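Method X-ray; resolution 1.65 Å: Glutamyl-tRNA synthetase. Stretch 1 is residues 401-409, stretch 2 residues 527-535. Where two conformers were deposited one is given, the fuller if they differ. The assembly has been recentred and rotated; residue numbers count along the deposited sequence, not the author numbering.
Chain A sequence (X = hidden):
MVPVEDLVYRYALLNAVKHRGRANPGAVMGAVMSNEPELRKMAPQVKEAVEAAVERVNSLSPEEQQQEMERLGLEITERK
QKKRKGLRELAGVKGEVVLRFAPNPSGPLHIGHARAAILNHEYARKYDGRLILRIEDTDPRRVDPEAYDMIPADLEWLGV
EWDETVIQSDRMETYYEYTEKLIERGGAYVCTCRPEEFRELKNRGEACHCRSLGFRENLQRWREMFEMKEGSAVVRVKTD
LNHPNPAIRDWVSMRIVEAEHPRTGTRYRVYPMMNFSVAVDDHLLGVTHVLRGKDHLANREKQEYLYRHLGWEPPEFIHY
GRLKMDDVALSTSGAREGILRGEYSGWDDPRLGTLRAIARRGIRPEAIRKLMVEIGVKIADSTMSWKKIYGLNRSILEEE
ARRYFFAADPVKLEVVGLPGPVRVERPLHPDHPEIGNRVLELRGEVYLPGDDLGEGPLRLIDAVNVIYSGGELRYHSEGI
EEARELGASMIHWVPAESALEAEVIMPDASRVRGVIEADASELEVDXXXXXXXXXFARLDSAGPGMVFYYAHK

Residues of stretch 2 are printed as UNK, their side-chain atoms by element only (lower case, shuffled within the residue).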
# COMPACT_ATOMS: atom_id res chain seq x y z
N ALA A 401 18.78 -12.29 6.99
CA ALA A 401 19.02 -12.33 5.55
C ALA A 401 20.43 -12.85 5.22
O ALA A 401 21.42 -12.32 5.73
CB ALA A 401 18.81 -10.94 4.94
N ARG A 402 20.51 -13.84 4.33
CA ARG A 402 21.80 -14.42 3.93
C ARG A 402 22.61 -13.38 3.17
O ARG A 402 22.06 -12.59 2.40
CB ARG A 402 21.58 -15.65 3.04
CG ARG A 402 20.82 -16.77 3.73
CD ARG A 402 20.37 -17.85 2.74
NE ARG A 402 21.46 -18.72 2.31
CZ ARG A 402 21.74 -19.90 2.86
NH1 ARG A 402 22.76 -20.62 2.40
NH2 ARG A 402 21.01 -20.36 3.87
N ARG A 403 23.92 -13.40 3.39
CA ARG A 403 24.82 -12.41 2.80
C ARG A 403 25.57 -12.93 1.58
O ARG A 403 26.14 -14.02 1.60
CB ARG A 403 25.85 -11.95 3.84
CG ARG A 403 25.24 -11.22 5.04
CD ARG A 403 26.36 -10.68 5.93
NE ARG A 403 27.40 -11.67 6.19
CZ ARG A 403 28.51 -11.40 6.86
NH1 ARG A 403 28.71 -10.18 7.34
NH2 ARG A 403 29.43 -12.34 7.06
N TYR A 404 25.60 -12.11 0.53
CA TYR A 404 26.38 -12.41 -0.68
C TYR A 404 27.07 -11.15 -1.20
O TYR A 404 26.61 -10.04 -0.94
CB TYR A 404 25.46 -12.97 -1.77
CG TYR A 404 24.73 -14.23 -1.35
CD1 TYR A 404 25.31 -15.48 -1.51
CD2 TYR A 404 23.49 -14.15 -0.74
CE1 TYR A 404 24.65 -16.63 -1.11
CE2 TYR A 404 22.82 -15.30 -0.33
CZ TYR A 404 23.41 -16.53 -0.52
OH TYR A 404 22.74 -17.66 -0.09
N PHE A 405 28.14 -11.35 -1.97
CA PHE A 405 28.82 -10.24 -2.67
C PHE A 405 28.26 -10.12 -4.09
O PHE A 405 28.42 -11.04 -4.91
CB PHE A 405 30.33 -10.49 -2.78
CG PHE A 405 31.08 -10.34 -1.47
CD1 PHE A 405 30.59 -9.54 -0.45
CD2 PHE A 405 32.30 -10.98 -1.30
CE1 PHE A 405 31.30 -9.41 0.75
CE2 PHE A 405 33.01 -10.84 -0.10
CZ PHE A 405 32.52 -10.04 0.91
N PHE A 406 27.61 -8.99 -4.38
CA PHE A 406 27.17 -8.62 -5.72
C PHE A 406 27.95 -7.38 -6.11
O PHE A 406 27.87 -6.36 -5.44
CB PHE A 406 25.66 -8.33 -5.73
CG PHE A 406 25.17 -7.62 -6.98
CD1 PHE A 406 25.08 -8.29 -8.19
CD2 PHE A 406 24.76 -6.29 -6.91
CE1 PHE A 406 24.62 -7.64 -9.34
CE2 PHE A 406 24.29 -5.63 -8.05
CZ PHE A 406 24.22 -6.30 -9.26
N ALA A 407 28.72 -7.48 -7.19
CA ALA A 407 29.49 -6.35 -7.69
C ALA A 407 28.74 -5.71 -8.86
O ALA A 407 28.73 -6.26 -9.97
CB ALA A 407 30.88 -6.81 -8.13
N ALA A 408 28.12 -4.56 -8.59
CA ALA A 408 27.42 -3.78 -9.62
C ALA A 408 28.43 -3.17 -10.58
O ALA A 408 29.50 -2.74 -10.16
CB ALA A 408 26.62 -2.69 -8.96
N ASP A 409 28.08 -3.10 -11.87
CA ASP A 409 28.95 -2.49 -12.89
C ASP A 409 30.40 -2.92 -12.70
O ASP A 409 31.30 -2.09 -12.53
CB ASP A 409 28.82 -0.97 -12.88
CG ASP A 409 27.44 -0.50 -13.33
OD1 ASP A 409 26.79 -1.21 -14.13
OD2 ASP A 409 27.01 0.57 -12.87
N UNK A 527 13.40 -15.58 -1.72
CA UNK A 527 14.45 -15.38 -0.71
C UNK A 527 14.84 -13.90 -0.65
O UNK A 527 14.92 -13.23 -1.68
o UNK A 527 16.32 -18.51 -1.17
c UNK A 527 15.47 -17.70 -0.73
o UNK A 527 14.47 -18.04 -0.06
c UNK A 527 15.69 -16.23 -1.02
N UNK A 528 15.04 -13.38 0.55
CA UNK A 528 15.47 -11.99 0.69
C UNK A 528 16.85 -11.98 1.30
O UNK A 528 17.06 -12.57 2.35
c UNK A 528 14.96 -9.75 1.68
c UNK A 528 13.07 -11.26 0.95
c UNK A 528 14.49 -11.19 1.55
N UNK A 529 17.80 -11.32 0.63
CA UNK A 529 19.19 -11.43 1.00
C UNK A 529 19.78 -10.06 1.23
O UNK A 529 19.17 -9.04 0.92
c UNK A 529 19.43 -13.52 -0.37
c UNK A 529 19.99 -11.30 -1.39
c UNK A 529 20.00 -12.14 -0.11
N UNK A 530 20.97 -10.06 1.82
CA UNK A 530 21.76 -8.85 1.93
C UNK A 530 22.91 -8.93 0.92
O UNK A 530 23.80 -9.79 1.00
c UNK A 530 23.14 -7.42 3.49
n UNK A 530 24.00 -5.89 5.15
o UNK A 530 23.35 -7.92 5.83
c UNK A 530 22.33 -8.69 3.35
c UNK A 530 23.51 -7.10 4.93
N UNK A 531 22.85 -8.05 -0.08
CA UNK A 531 23.96 -7.88 -1.00
C UNK A 531 24.91 -6.92 -0.30
O UNK A 531 24.64 -5.72 -0.19
c UNK A 531 22.89 -9.61 -3.20
c UNK A 531 21.88 -7.57 -4.29
c UNK A 531 23.43 -7.29 -2.31
c UNK A 531 22.36 -8.18 -2.97
N UNK A 532 26.02 -7.46 0.21
CA UNK A 532 26.83 -6.71 1.16
C UNK A 532 27.37 -5.43 0.54
O UNK A 532 27.81 -5.43 -0.60
o UNK A 532 28.90 -8.72 4.30
o UNK A 532 29.01 -10.51 3.02
c UNK A 532 27.97 -7.56 1.68
c UNK A 532 28.54 -9.39 3.30
c UNK A 532 27.48 -8.81 2.41
N UNK A 533 27.31 -4.35 1.33
CA UNK A 533 27.78 -3.04 0.89
C UNK A 533 26.98 -2.50 -0.29
O UNK A 533 27.40 -1.54 -0.96
n UNK A 533 32.65 -0.02 0.17
n UNK A 533 32.26 -1.96 -1.01
n UNK A 533 32.08 -1.95 1.28
c UNK A 533 32.32 -1.31 0.15
c UNK A 533 29.28 -3.08 0.54
c UNK A 533 31.69 -3.37 1.37
c UNK A 533 30.19 -3.56 1.68
N UNK A 534 25.82 -3.10 -0.56
CA UNK A 534 24.97 -2.63 -1.64
C UNK A 534 23.53 -2.42 -1.14
O UNK A 534 23.02 -1.30 -1.15
c UNK A 534 22.31 -3.25 -5.46
c UNK A 534 24.09 -1.74 -6.00
c UNK A 534 25.04 -3.60 -2.83
c UNK A 534 24.27 -3.14 -4.04
c UNK A 534 24.80 -2.17 -4.88
c UNK A 534 22.85 -2.28 -6.29
c UNK A 534 23.03 -3.68 -4.34
N UNK A 535 22.88 -3.48 -0.67
CA UNK A 535 21.56 -3.35 -0.07
C UNK A 535 20.85 -4.68 0.11
O UNK A 535 21.33 -5.71 -0.36
O HOH W 1 21.44 -9.93 6.94
O HOH W 2 18.16 -15.02 3.05
O HOH W 3 26.86 -6.76 -2.79

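Position 527 carries four side-chain atoms, two carbons with two oxygens on the second. A carboxylate one methylene from CA defines Asp527. It makes no contact within 4.5 Å of stretch 1.

Position 528 has three carbons, one bearing the other two, so the fork sits at CB itself and the residue is Val528. Its CB points sideways to stretch 1, and its backbone does the work: water 2 donates to Val528 O at 2.8 Å and accepts from Arg402 N at 2.9 Å, bridging a gap of 4.2 Å between Arg402 N and Val528 O that is too wide for a direct bond.

Position 529 repeats the three-carbon fork at CB. Its CB lies 3.3 Å from Arg402 O, and one branch carbon reaches the edge of the Tyr404 ring, near its plane. This is Val529, and the contact is CG1 to Tyr404 CE2 at 3.8 Å.

Position 530 shows three carbons in a row, the third carrying one oxygen and one nitrogen. That terminal amide, two methylenes from CA, identifies Gln530. Its extended chain (chi1 and chi2 both t) lies on the same face of the sheet as Arg403, with Arg403 CG 3.9 Å from Gln530 OE1. Water 1 donates to Gln530 OE1 at 3.0 Å and to Ala401 O at 2.7 Å, although other acceptors elsewhere compete for its protons.

Position 531 has four carbons forked at the second, which places the branch at CG and gives Leu531. It shares the other face with Tyr404, and its CD2 packs 4.0 Å from Phe406 CB.

Position 532 has three carbons, the third holding two oxygens: a carboxylate one methylene longer than that of Asp527, hence Glu532. Its OE1 lies 3.4 Å from Arg403 NH1 over one face of the guanidinium, a salt bridge of charges alone, since no N-H points at the oxygen. Its OE2 approaches Phe405 CE1 at 3.4 Å.

Position 533 runs three carbons, a nitrogen, then a carbon carrying two more nitrogens, a guanidinium that makes it Arg533. The side chain stays 6.0 Å or more from stretch 1.

Position 534 has one carbon followed by a six-carbon ring without a hydroxyl, so it is Phe534. The edge of Phe406 meets its face, with centroids 5.3 Å apart and planes at 71°; Ala408 CB lies 4.0 Å from Phe534 CE1.

Position 535 has no side-chain atoms and is Gly535. At phi/psi of 166/173° a CB would jam against the preceding carbonyl oxygen.

The contact is a parallel strand pairing. Gln530 N donates to Arg402 O (2.8 Å), Tyr404 N to Gln530 O (3.0 Å) and Glu532 N to Tyr404 O (2.9 Å), all with angles of 164–167°. Water 3 extends the link, accepting from Phe406 N at 2.8 Å and donating to Glu532 O at 2.7 Å. Apolar packing and the charged pair secure the side chains, and 677 Å² is buried in total.

Stretch 2 527-535: DVVQLERFG
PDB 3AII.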